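Local coordinates for protein putative Glycosidase (Bacteroides thetaiotaomicron, PDB 3R67) that is of unknown function but, as a putative glycosidase, belongs to a clan of carbohydrate-active proteins built as five-bladed beta-propellers, at residues A[56-61]-A[327-332]; A[123-128]-A[191-196]; A[334-339]-A[348-353]. One frame throughout, in Å; residues are numbered along the deposited sequence.

Interaction 1: A[56-61]-A[327-332]; sequences ATIYDG and GLVFHN. With EDO (1,2-ethanediol), chain K.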
loop_
_atom_site.group_PDB
_atom_site.type_symbol
_atom_site.label_atom_id
_atom_site.label_comp_id
_atom_site.label_asym_id
_atom_site.label_seq_id
_atom_site.Cartn_x
_atom_site.Cartn_y
_atom_site.Cartn_z
ATOM N N ALA A 56 0.732 -0.062 -7.492
ATOM C CA ALA A 56 0.536 -0.542 -8.866
ATOM C C ALA A 56 -0.645 0.153 -9.482
ATOM O O ALA A 56 -1.632 0.421 -8.787
ATOM C CB ALA A 56 0.345 -2.044 -8.901
ATOM N N THR A 57 -0.529 0.507 -10.768
ATOM C CA THR A 57 -1.606 1.154 -11.513
ATOM C C THR A 57 -1.419 0.835 -13.012
ATOM O O THR A 57 -0.403 0.239 -13.395
ATOM C CB THR A 57 -1.638 2.669 -11.210
ATOM O OG1 THR A 57 -2.923 3.200 -11.551
ATOM C CG2 THR A 57 -0.466 3.442 -11.841
ATOM N N ILE A 58 -2.434 1.168 -13.824
ATOM C CA ILE A 58 -2.426 1.011 -15.271
ATOM C C ILE A 58 -2.152 2.389 -15.881
ATOM O O ILE A 58 -2.849 3.352 -15.560
ATOM C CB ILE A 58 -3.710 0.352 -15.890
ATOM C CG1 ILE A 58 -4.113 -1.012 -15.249
ATOM C CG2 ILE A 58 -3.602 0.253 -17.440
ATOM C CD1 ILE A 58 -3.137 -2.191 -15.436
ATOM N N TYR A 59 -1.121 2.475 -16.728
ATOM C CA TYR A 59 -0.767 3.699 -17.417
ATOM C C TYR A 59 -0.405 3.367 -18.835
ATOM O O TYR A 59 0.526 2.592 -19.069
ATOM C CB TYR A 59 0.364 4.473 -16.712
ATOM C CG TYR A 59 0.766 5.738 -17.449
ATOM C CD1 TYR A 59 -0.092 6.835 -17.513
ATOM C CD2 TYR A 59 2.004 5.841 -18.072
ATOM C CE1 TYR A 59 0.250 7.981 -18.229
ATOM C CE2 TYR A 59 2.363 6.985 -18.783
ATOM C CZ TYR A 59 1.490 8.057 -18.849
ATOM O OH TYR A 59 1.866 9.192 -19.524
ATOM N N ASP A 60 -1.180 3.929 -19.785
ATOM C CA ASP A 60 -0.981 3.828 -21.225
ATOM C C ASP A 60 -0.794 2.339 -21.655
ATOM O O ASP A 60 0.176 1.980 -22.328
ATOM C CB ASP A 60 0.242 4.695 -21.603
ATOM C CG ASP A 60 0.451 4.942 -23.064
ATOM O OD1 ASP A 60 -0.557 4.988 -23.803
ATOM O OD2 ASP A 60 1.618 5.174 -23.461
ATOM N N GLY A 61 -1.749 1.496 -21.250
ATOM C CA GLY A 61 -1.789 0.071 -21.587
ATOM C C GLY A 61 -0.759 -0.812 -20.905
ATOM O O GLY A 61 -0.638 -1.995 -21.243
ATOM N N GLY A 327 -0.470 -3.238 -3.975
ATOM C CA GLY A 327 -0.848 -2.891 -5.341
ATOM C C GLY A 327 -1.839 -3.896 -5.896
ATOM O O GLY A 327 -1.698 -5.090 -5.655
ATOM N N LEU A 328 -2.856 -3.438 -6.627
ATOM C CA LEU A 328 -3.896 -4.300 -7.235
ATOM C C LEU A 328 -4.374 -3.693 -8.550
ATOM O O LEU A 328 -4.824 -2.539 -8.566
ATOM C CB LEU A 328 -5.086 -4.499 -6.266
ATOM C CG LEU A 328 -6.216 -5.493 -6.687
ATOM C CD1 LEU A 328 -5.681 -6.887 -6.970
ATOM C CD2 LEU A 328 -7.327 -5.565 -5.636
ATOM N N VAL A 329 -4.240 -4.445 -9.661
ATOM C CA VAL A 329 -4.653 -3.934 -10.970
ATOM C C VAL A 329 -5.464 -4.998 -11.702
ATOM O O VAL A 329 -5.261 -6.191 -11.500
ATOM C CB VAL A 329 -3.461 -3.429 -11.865
ATOM C CG1 VAL A 329 -2.690 -2.300 -11.183
ATOM C CG2 VAL A 329 -2.507 -4.552 -12.281
ATOM N N PHE A 330 -6.377 -4.542 -12.574
ATOM C CA PHE A 330 -7.170 -5.399 -13.442
ATOM C C PHE A 330 -6.626 -5.215 -14.841
ATOM O O PHE A 330 -6.677 -4.118 -15.391
ATOM C CB PHE A 330 -8.672 -5.087 -13.318
ATOM C CG PHE A 330 -9.558 -6.005 -14.117
ATOM C CD1 PHE A 330 -9.635 -7.361 -13.817
ATOM C CD2 PHE A 330 -10.364 -5.506 -15.133
ATOM C CE1 PHE A 330 -10.498 -8.204 -14.536
ATOM C CE2 PHE A 330 -11.238 -6.338 -15.831
ATOM C CZ PHE A 330 -11.290 -7.685 -15.544
ATOM N N HIS A 331 -5.989 -6.259 -15.360
ATOM C CA HIS A 331 -5.268 -6.187 -16.631
ATOM C C HIS A 331 -5.465 -7.461 -17.416
ATOM O O HIS A 331 -5.248 -8.554 -16.898
ATOM C CB HIS A 331 -3.773 -5.938 -16.337
ATOM C CG HIS A 331 -2.937 -5.690 -17.544
ATOM N ND1 HIS A 331 -2.965 -4.469 -18.212
ATOM C CD2 HIS A 331 -2.008 -6.480 -18.121
ATOM C CE1 HIS A 331 -2.090 -4.577 -19.197
ATOM N NE2 HIS A 331 -1.497 -5.772 -19.194
ATOM N N ASN A 332 -5.915 -7.316 -18.658
ATOM C CA ASN A 332 -6.245 -8.399 -19.586
ATOM C C ASN A 332 -7.104 -9.496 -18.873
ATOM O O ASN A 332 -6.769 -10.681 -18.916
ATOM C CB ASN A 332 -4.985 -9.009 -20.217
ATOM C CG ASN A 332 -4.094 -8.057 -20.969
ATOM O OD1 ASN A 332 -2.880 -8.220 -20.966
ATOM N ND2 ASN A 332 -4.636 -7.037 -21.603
HETATM C C1 EDO K . -4.898 0.931 -9.233
HETATM O O1 EDO K . -5.308 1.883 -10.215
HETATM C C2 EDO K . -5.957 0.786 -8.146
HETATM O O2 EDO K . -5.680 -0.391 -7.367
HETATM O O HOH W 1 -3.086 -0.382 -6.708
#

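Interaction 2: A[123-128]-A[191-196]; sequences RVAVTE and QVIAKI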
loop_
_atom_site.group_PDB
_atom_site.type_symbol
_atom_site.label_atom_id
_atom_site.label_comp_id
_atom_site.label_asym_id
_atom_site.label_seq_id
_atom_site.Cartn_x
_atom_site.Cartn_y
_atom_site.Cartn_z
ATOM N N ARG A 123 0.356 3.862 -2.347
ATOM C CA ARG A 123 -0.844 3.283 -2.948
ATOM C C ARG A 123 -1.295 4.236 -3.997
ATOM O O ARG A 123 -1.407 5.430 -3.701
ATOM C CB ARG A 123 -1.980 2.949 -1.969
ATOM C CG ARG A 123 -1.843 1.704 -1.134
ATOM C CD ARG A 123 -1.117 1.992 0.134
ATOM N NE ARG A 123 -1.190 0.877 1.077
ATOM C CZ ARG A 123 -0.299 0.701 2.035
ATOM N NH1 ARG A 123 0.734 1.518 2.141
ATOM N NH2 ARG A 123 -0.400 -0.325 2.861
ATOM N N VAL A 124 -1.527 3.755 -5.217
ATOM C CA VAL A 124 -1.938 4.644 -6.293
ATOM C C VAL A 124 -3.295 4.165 -6.865
ATOM O O VAL A 124 -3.566 2.973 -6.995
ATOM C CB VAL A 124 -0.835 4.758 -7.409
ATOM C CG1 VAL A 124 -1.329 5.561 -8.618
ATOM C CG2 VAL A 124 0.439 5.397 -6.859
ATOM N N ALA A 125 -4.146 5.125 -7.161
ATOM C CA ALA A 125 -5.422 4.945 -7.852
ATOM C C ALA A 125 -5.581 6.094 -8.823
ATOM O O ALA A 125 -4.901 7.112 -8.668
ATOM C CB ALA A 125 -6.575 4.861 -6.868
ATOM N N VAL A 126 -6.424 5.941 -9.829
ATOM C CA VAL A 126 -6.573 7.010 -10.808
ATOM C C VAL A 126 -8.058 7.436 -10.883
ATOM O O VAL A 126 -8.972 6.612 -10.738
ATOM C CB VAL A 126 -6.013 6.572 -12.207
ATOM C CG1 VAL A 126 -6.839 5.445 -12.852
ATOM C CG2 VAL A 126 -5.875 7.762 -13.152
ATOM N N THR A 127 -8.279 8.726 -11.132
ATOM C CA THR A 127 -9.617 9.259 -11.371
ATOM C C THR A 127 -10.054 8.913 -12.793
ATOM O O THR A 127 -9.194 8.598 -13.637
ATOM C CB THR A 127 -9.658 10.781 -11.147
ATOM O OG1 THR A 127 -8.942 11.442 -12.194
ATOM C CG2 THR A 127 -9.152 11.190 -9.782
ATOM N N GLU A 128 -11.364 9.053 -13.086
ATOM C CA GLU A 128 -11.923 8.846 -14.426
ATOM C C GLU A 128 -11.295 9.776 -15.470
ATOM O O GLU A 128 -11.321 9.453 -16.654
ATOM C CB GLU A 128 -13.451 9.072 -14.446
ATOM C CG GLU A 128 -14.289 8.027 -13.731
ATOM C CD GLU A 128 -15.799 8.174 -13.877
ATOM O OE1 GLU A 128 -16.258 9.232 -14.367
ATOM O OE2 GLU A 128 -16.526 7.232 -13.484
ATOM N N GLN A 191 -10.386 0.525 -13.782
ATOM C CA GLN A 191 -10.458 0.757 -12.346
ATOM C C GLN A 191 -10.219 2.227 -12.076
ATOM O O GLN A 191 -9.143 2.758 -12.378
ATOM C CB GLN A 191 -9.453 -0.132 -11.604
ATOM C CG GLN A 191 -9.582 -0.089 -10.086
ATOM C CD GLN A 191 -8.649 -1.057 -9.424
ATOM O OE1 GLN A 191 -7.725 -1.610 -10.044
ATOM N NE2 GLN A 191 -8.851 -1.248 -8.127
ATOM N N VAL A 192 -11.252 2.898 -11.537
ATOM C CA VAL A 192 -11.208 4.330 -11.279
ATOM C C VAL A 192 -11.645 4.634 -9.840
ATOM O O VAL A 192 -12.368 3.846 -9.232
ATOM C CB VAL A 192 -12.095 5.112 -12.299
ATOM C CG1 VAL A 192 -11.538 5.002 -13.730
ATOM C CG2 VAL A 192 -13.567 4.683 -12.237
ATOM N N ILE A 193 -11.247 5.807 -9.326
ATOM C CA ILE A 193 -11.648 6.289 -8.003
ATOM C C ILE A 193 -13.173 6.519 -8.022
ATOM O O ILE A 193 -13.686 7.197 -8.914
ATOM C CB ILE A 193 -10.838 7.557 -7.606
ATOM C CG1 ILE A 193 -9.341 7.170 -7.390
ATOM C CG2 ILE A 193 -11.444 8.230 -6.352
ATOM C CD1 ILE A 193 -8.323 8.364 -7.117
ATOM N N ALA A 194 -13.884 5.889 -7.060
ATOM C CA ALA A 194 -15.347 5.949 -6.945
ATOM C C ALA A 194 -15.821 7.103 -6.042
ATOM O O ALA A 194 -15.213 7.394 -5.012
ATOM C CB ALA A 194 -15.878 4.634 -6.392
ATOM N N LYS A 195 -16.949 7.697 -6.408
ATOM C CA LYS A 195 -17.602 8.756 -5.664
ATOM C C LYS A 195 -18.903 8.195 -5.119
ATOM O O LYS A 195 -19.713 7.683 -5.892
ATOM C CB LYS A 195 -17.806 9.981 -6.569
ATOM C CG LYS A 195 -17.856 11.313 -5.840
ATOM C CD LYS A 195 -17.628 12.449 -6.824
ATOM C CE LYS A 195 -17.461 13.778 -6.142
ATOM N NZ LYS A 195 -17.102 14.846 -7.111
ATOM N N ILE A 196 -19.047 8.178 -3.788
ATOM C CA ILE A 196 -20.226 7.677 -3.059
ATOM C C ILE A 196 -20.763 8.824 -2.216
ATOM O O ILE A 196 -19.986 9.445 -1.475
ATOM C CB ILE A 196 -19.879 6.411 -2.202
ATOM C CG1 ILE A 196 -19.299 5.272 -3.077
ATOM C CG2 ILE A 196 -21.085 5.926 -1.372
ATOM C CD1 ILE A 196 -18.653 4.103 -2.296
HETATM O O HOH W 2 -7.655 3.434 -9.990
HETATM O O HOH W 3 -12.666 9.402 -10.585
#

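Interaction 3: A[334-339]-A[348-353]; sequences KWYLYY and VAVYDP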
loop_
_atom_site.group_PDB
_atom_site.type_symbol
_atom_site.label_atom_id
_atom_site.label_comp_id
_atom_site.label_asym_id
_atom_site.label_seq_id
_atom_site.Cartn_x
_atom_site.Cartn_y
_atom_site.Cartn_z
ATOM N N LYS A 334 -7.694 -10.282 -15.722
ATOM C CA LYS A 334 -7.176 -10.926 -14.514
ATOM C C LYS A 334 -6.777 -9.856 -13.516
ATOM O O LYS A 334 -6.489 -8.739 -13.925
ATOM C CB LYS A 334 -5.985 -11.863 -14.823
ATOM C CG LYS A 334 -6.340 -13.078 -15.656
ATOM C CD LYS A 334 -5.117 -13.926 -15.878
ATOM C CE LYS A 334 -5.408 -15.141 -16.719
ATOM N NZ LYS A 334 -4.177 -15.939 -16.961
ATOM N N TRP A 335 -6.761 -10.199 -12.216
ATOM C CA TRP A 335 -6.330 -9.309 -11.144
ATOM C C TRP A 335 -4.921 -9.659 -10.723
ATOM O O TRP A 335 -4.626 -10.829 -10.447
ATOM C CB TRP A 335 -7.283 -9.366 -9.947
ATOM C CG TRP A 335 -8.612 -8.734 -10.230
ATOM C CD1 TRP A 335 -9.745 -9.355 -10.664
ATOM C CD2 TRP A 335 -8.938 -7.341 -10.096
ATOM N NE1 TRP A 335 -10.762 -8.437 -10.803
ATOM C CE2 TRP A 335 -10.295 -7.192 -10.461
ATOM C CE3 TRP A 335 -8.210 -6.195 -9.695
ATOM C CZ2 TRP A 335 -10.945 -5.943 -10.438
ATOM C CZ3 TRP A 335 -8.856 -4.958 -9.672
ATOM C CH2 TRP A 335 -10.210 -4.845 -10.018
ATOM N N TYR A 336 -4.041 -8.640 -10.706
ATOM C CA TYR A 336 -2.627 -8.763 -10.344
ATOM C C TYR A 336 -2.393 -8.050 -9.031
ATOM O O TYR A 336 -2.656 -6.857 -8.923
ATOM C CB TYR A 336 -1.723 -8.201 -11.468
ATOM C CG TYR A 336 -1.823 -9.004 -12.744
ATOM C CD1 TYR A 336 -2.892 -8.830 -13.619
ATOM C CD2 TYR A 336 -0.860 -9.950 -13.071
ATOM C CE1 TYR A 336 -3.002 -9.580 -14.781
ATOM C CE2 TYR A 336 -0.948 -10.690 -14.246
ATOM C CZ TYR A 336 -2.029 -10.509 -15.094
ATOM O OH TYR A 336 -2.149 -11.253 -16.243
ATOM N N LEU A 337 -1.950 -8.804 -8.025
ATOM C CA LEU A 337 -1.701 -8.325 -6.661
ATOM C C LEU A 337 -0.196 -8.217 -6.439
ATOM O O LEU A 337 0.513 -9.225 -6.536
ATOM C CB LEU A 337 -2.371 -9.294 -5.651
ATOM C CG LEU A 337 -2.360 -8.899 -4.161
ATOM C CD1 LEU A 337 -3.179 -7.636 -3.914
ATOM C CD2 LEU A 337 -2.936 -10.005 -3.313
ATOM N N TYR A 338 0.288 -6.993 -6.171
ATOM C CA TYR A 338 1.713 -6.722 -5.979
ATOM C C TYR A 338 1.992 -6.522 -4.505
ATOM O O TYR A 338 1.209 -5.879 -3.800
ATOM C CB TYR A 338 2.162 -5.511 -6.815
ATOM C CG TYR A 338 1.947 -5.781 -8.286
ATOM C CD1 TYR A 338 2.904 -6.450 -9.037
ATOM C CD2 TYR A 338 0.736 -5.478 -8.897
ATOM C CE1 TYR A 338 2.693 -6.736 -10.385
ATOM C CE2 TYR A 338 0.520 -5.736 -10.247
ATOM C CZ TYR A 338 1.487 -6.393 -10.980
ATOM O OH TYR A 338 1.238 -6.705 -12.293
ATOM N N TYR A 339 3.074 -7.153 -4.022
ATOM C CA TYR A 339 3.340 -7.134 -2.595
ATOM C C TYR A 339 4.832 -7.183 -2.274
ATOM O O TYR A 339 5.655 -7.624 -3.082
ATOM C CB TYR A 339 2.628 -8.335 -1.914
ATOM C CG TYR A 339 3.004 -9.703 -2.433
ATOM C CD1 TYR A 339 2.326 -10.275 -3.508
ATOM C CD2 TYR A 339 3.974 -10.469 -1.793
ATOM C CE1 TYR A 339 2.629 -11.563 -3.957
ATOM C CE2 TYR A 339 4.283 -11.759 -2.230
ATOM C CZ TYR A 339 3.606 -12.300 -3.314
ATOM O OH TYR A 339 3.887 -13.578 -3.726
ATOM N N VAL A 348 4.374 -10.756 -7.353
ATOM C CA VAL A 348 3.011 -10.682 -7.877
ATOM C C VAL A 348 2.312 -12.055 -7.680
ATOM O O VAL A 348 2.954 -13.110 -7.703
ATOM C CB VAL A 348 2.989 -10.219 -9.385
ATOM C CG1 VAL A 348 3.727 -11.196 -10.311
ATOM C CG2 VAL A 348 1.565 -9.971 -9.888
ATOM N N ALA A 349 0.999 -11.995 -7.433
ATOM C CA ALA A 349 0.034 -13.093 -7.381
ATOM C C ALA A 349 -1.089 -12.765 -8.368
ATOM O O ALA A 349 -1.403 -11.585 -8.556
ATOM C CB ALA A 349 -0.485 -13.317 -5.967
ATOM N N VAL A 350 -1.644 -13.778 -9.048
ATOM C CA VAL A 350 -2.669 -13.564 -10.076
ATOM C C VAL A 350 -3.951 -14.266 -9.683
ATOM O O VAL A 350 -3.935 -15.423 -9.246
ATOM C CB VAL A 350 -2.194 -14.047 -11.487
ATOM C CG1 VAL A 350 -3.217 -13.704 -12.576
ATOM C CG2 VAL A 350 -0.816 -13.470 -11.854
ATOM N N TYR A 351 -5.069 -13.546 -9.845
ATOM C CA TYR A 351 -6.410 -14.048 -9.619
ATOM C C TYR A 351 -7.194 -13.931 -10.916
ATOM O O TYR A 351 -7.398 -12.821 -11.426
ATOM C CB TYR A 351 -7.094 -13.312 -8.456
ATOM C CG TYR A 351 -8.593 -13.467 -8.372
ATOM C CD1 TYR A 351 -9.174 -14.708 -8.122
ATOM C CD2 TYR A 351 -9.430 -12.360 -8.456
ATOM C CE1 TYR A 351 -10.559 -14.859 -8.055
ATOM C CE2 TYR A 351 -10.816 -12.492 -8.361
ATOM C CZ TYR A 351 -11.376 -13.748 -8.155
ATOM O OH TYR A 351 -12.734 -13.916 -8.071
ATOM N N ASP A 352 -7.584 -15.087 -11.474
ATOM C CA ASP A 352 -8.404 -15.142 -12.686
ATOM C C ASP A 352 -9.848 -15.309 -12.240
ATOM O O ASP A 352 -10.203 -16.401 -11.789
ATOM C CB ASP A 352 -7.951 -16.246 -13.661
ATOM C CG ASP A 352 -8.686 -16.291 -14.987
ATOM O OD1 ASP A 352 -9.678 -15.538 -15.153
ATOM O OD2 ASP A 352 -8.261 -17.059 -15.867
ATOM N N PRO A 353 -10.690 -14.237 -12.284
ATOM C CA PRO A 353 -12.068 -14.397 -11.791
ATOM C C PRO A 353 -12.946 -15.188 -12.768
ATOM O O PRO A 353 -14.071 -15.518 -12.406
ATOM C CB PRO A 353 -12.575 -12.957 -11.620
ATOM C CG PRO A 353 -11.620 -12.075 -12.376
ATOM C CD PRO A 353 -10.420 -12.861 -12.773
#

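Interaction 1: A[56-61]-A[327-332]
A56 O and L328 N, on two strands that share no direct hydrogen bond, are joined by one water, 2.7 Å from A56 O and 3.1 Å from L328 N. The same water also bonds O2 of a 1,2-ethanediol. These are edge strands of separate antiparallel sheets, consistent with the first and last blades of a beta-propeller meeting where the ring closes; their short axes run at 33°, in roughly the same direction. The diol, probably from the crystallisation liquor, links the two strands, with its O2 donating to L328 O at 2.6 Å and its O1 bonded to T57 OG1 at 3.0 Å.

Beside this polar bridge the contact is apolar. V329 reaches CG1 against the A56–T57 peptide, 3.6 Å from T57 N, and A56 CB rests on G327 CA at 3.8 Å. I58 holds CG1 anti to its carbonyl carbon (chi1 -53°), and this together with the turn at chi2 (-65°) brings CD1 against V329 CB and to 3.6 Å from H331 ND1. NE2 of that imidazole is hydrogen-bonded to D90 O. At the ring edge, near its plane, G61 O lies 3.6 Å from H331 CE1.

Interaction 2: A[123-128]-A[191-196]
I193 N donates to V126 O at 2.8 Å, the one direct hydrogen bond between 123-128 and 191-196. Its N-H...O angle of 148° and a donor tilted out of the carbonyl plane mark it as bent, consistent with short strand axes at 94°, where only this one direct backbone bond forms. V126 O is gripped a second time by a CA-H...O contact, V192 CA lying 3.2 Å away, so consecutive residues of 191-196 close on a single carbonyl.

Two waters extend the polar contact, one to each side of this bond along the chain. The first accepts from V126 N and donates to Q191 O, 2.9 Å from the latter. The second accepts from E128 N and donates to I193 O, also at 2.9 Å. Each therefore supplies a bond that the crossing backbones do not make directly.

The apolar part centres on I193. Its CG1, anti to the carbonyl carbon (chi1 -67°), is carried past V126 O to A125 CB, 3.6 Å away. Its tip, CD1, goes on to T127 CG2, the two side chains crossing at a slant; T127 OG1 is turned to L131 N. V192 CG2 touches E128 CG at 3.7 Å, meeting the aliphatic part of that exposed side chain.

The steep crossing is consistent with the junction between adjacent blades of a beta-propeller. Strand 118-126 is the outermost strand of its antiparallel sheet, with 132-139 beside it, whereas 190-196 pairs with 180-187 in another sheet. I193 touches V133 of strand 132-139 and I182 of strand 180-187, and L217 of a loop touches both I193 and T127.

Interaction 3: A[334-339]-A[348-353]
V348 lays CG2 over the face of the Y338 ring, 3.9 Å from the ring centroid and 28° off its normal, a CH-pi contact in which the two side chains point the same way. The same methyl also comes to the edge of the Y336 ring. V350 completes this face of the hairpin: its CG1 lies over one face of Y336, while CG2 touches Y336 CE2 at 3.7 Å.

On the other face W335 and Y351 stand side by side. Their planes are near parallel, at 26°, but slid apart, with 5.8 Å between the centroids of the five-membered ring and the phenol, so the rings barely overlap, and the closest approach is W335 CD1 to Y351 CD2, 3.7 Å. P353 comes at right angles, its CG in the indole plane at the edge, 3.7 Å from W335 CD1.

The extended chain of K334 crosses V350 and D352 at a slant. Its CD packs on V350 CG1 and its CE lies 3.5 Å from D352 OD2, while K334 NZ stays 4.4 Å from D352 OD2, too far for a salt bridge; D352 OD1 is bonded to F354 N.

Beneath the side chains, hydrogen-bonded pairs W335–Y351 and L337–A349 hold the antiparallel strands, the straightest bond being L337 N to A349 O at 2.9 Å, with an N-H...O angle of 179°.

Strand 334-341 is central in its sheet, between 323-331 and 345-351; V350 bonds on to Q18 through the backbone, and W14 stacks on Y351.

Interactions 1 and 3 share a sheet: 327-332 lies beside 334-339, with probable hydrogen bonds G327 O to Y338 N and V329 O to Y336 N, both 2.8 Å. Their centres are about 10 Å apart; strand 334-341 flanks 323-331 within the sheet, and Y338 also touches A56. Interaction 2, nested along the chain inside the loop closed by interaction 1, joins two other sheets, its centre about 12 Å from that of interaction 1 and about 18 Å from that of interaction 3. T57 CB meets V124 CG1 at 3.9 Å. The 1,2-ethanediol linking T57 and L328 in interaction 1 also lies about 3 Å (nearest atoms) from the Q191 side chain of interaction 2.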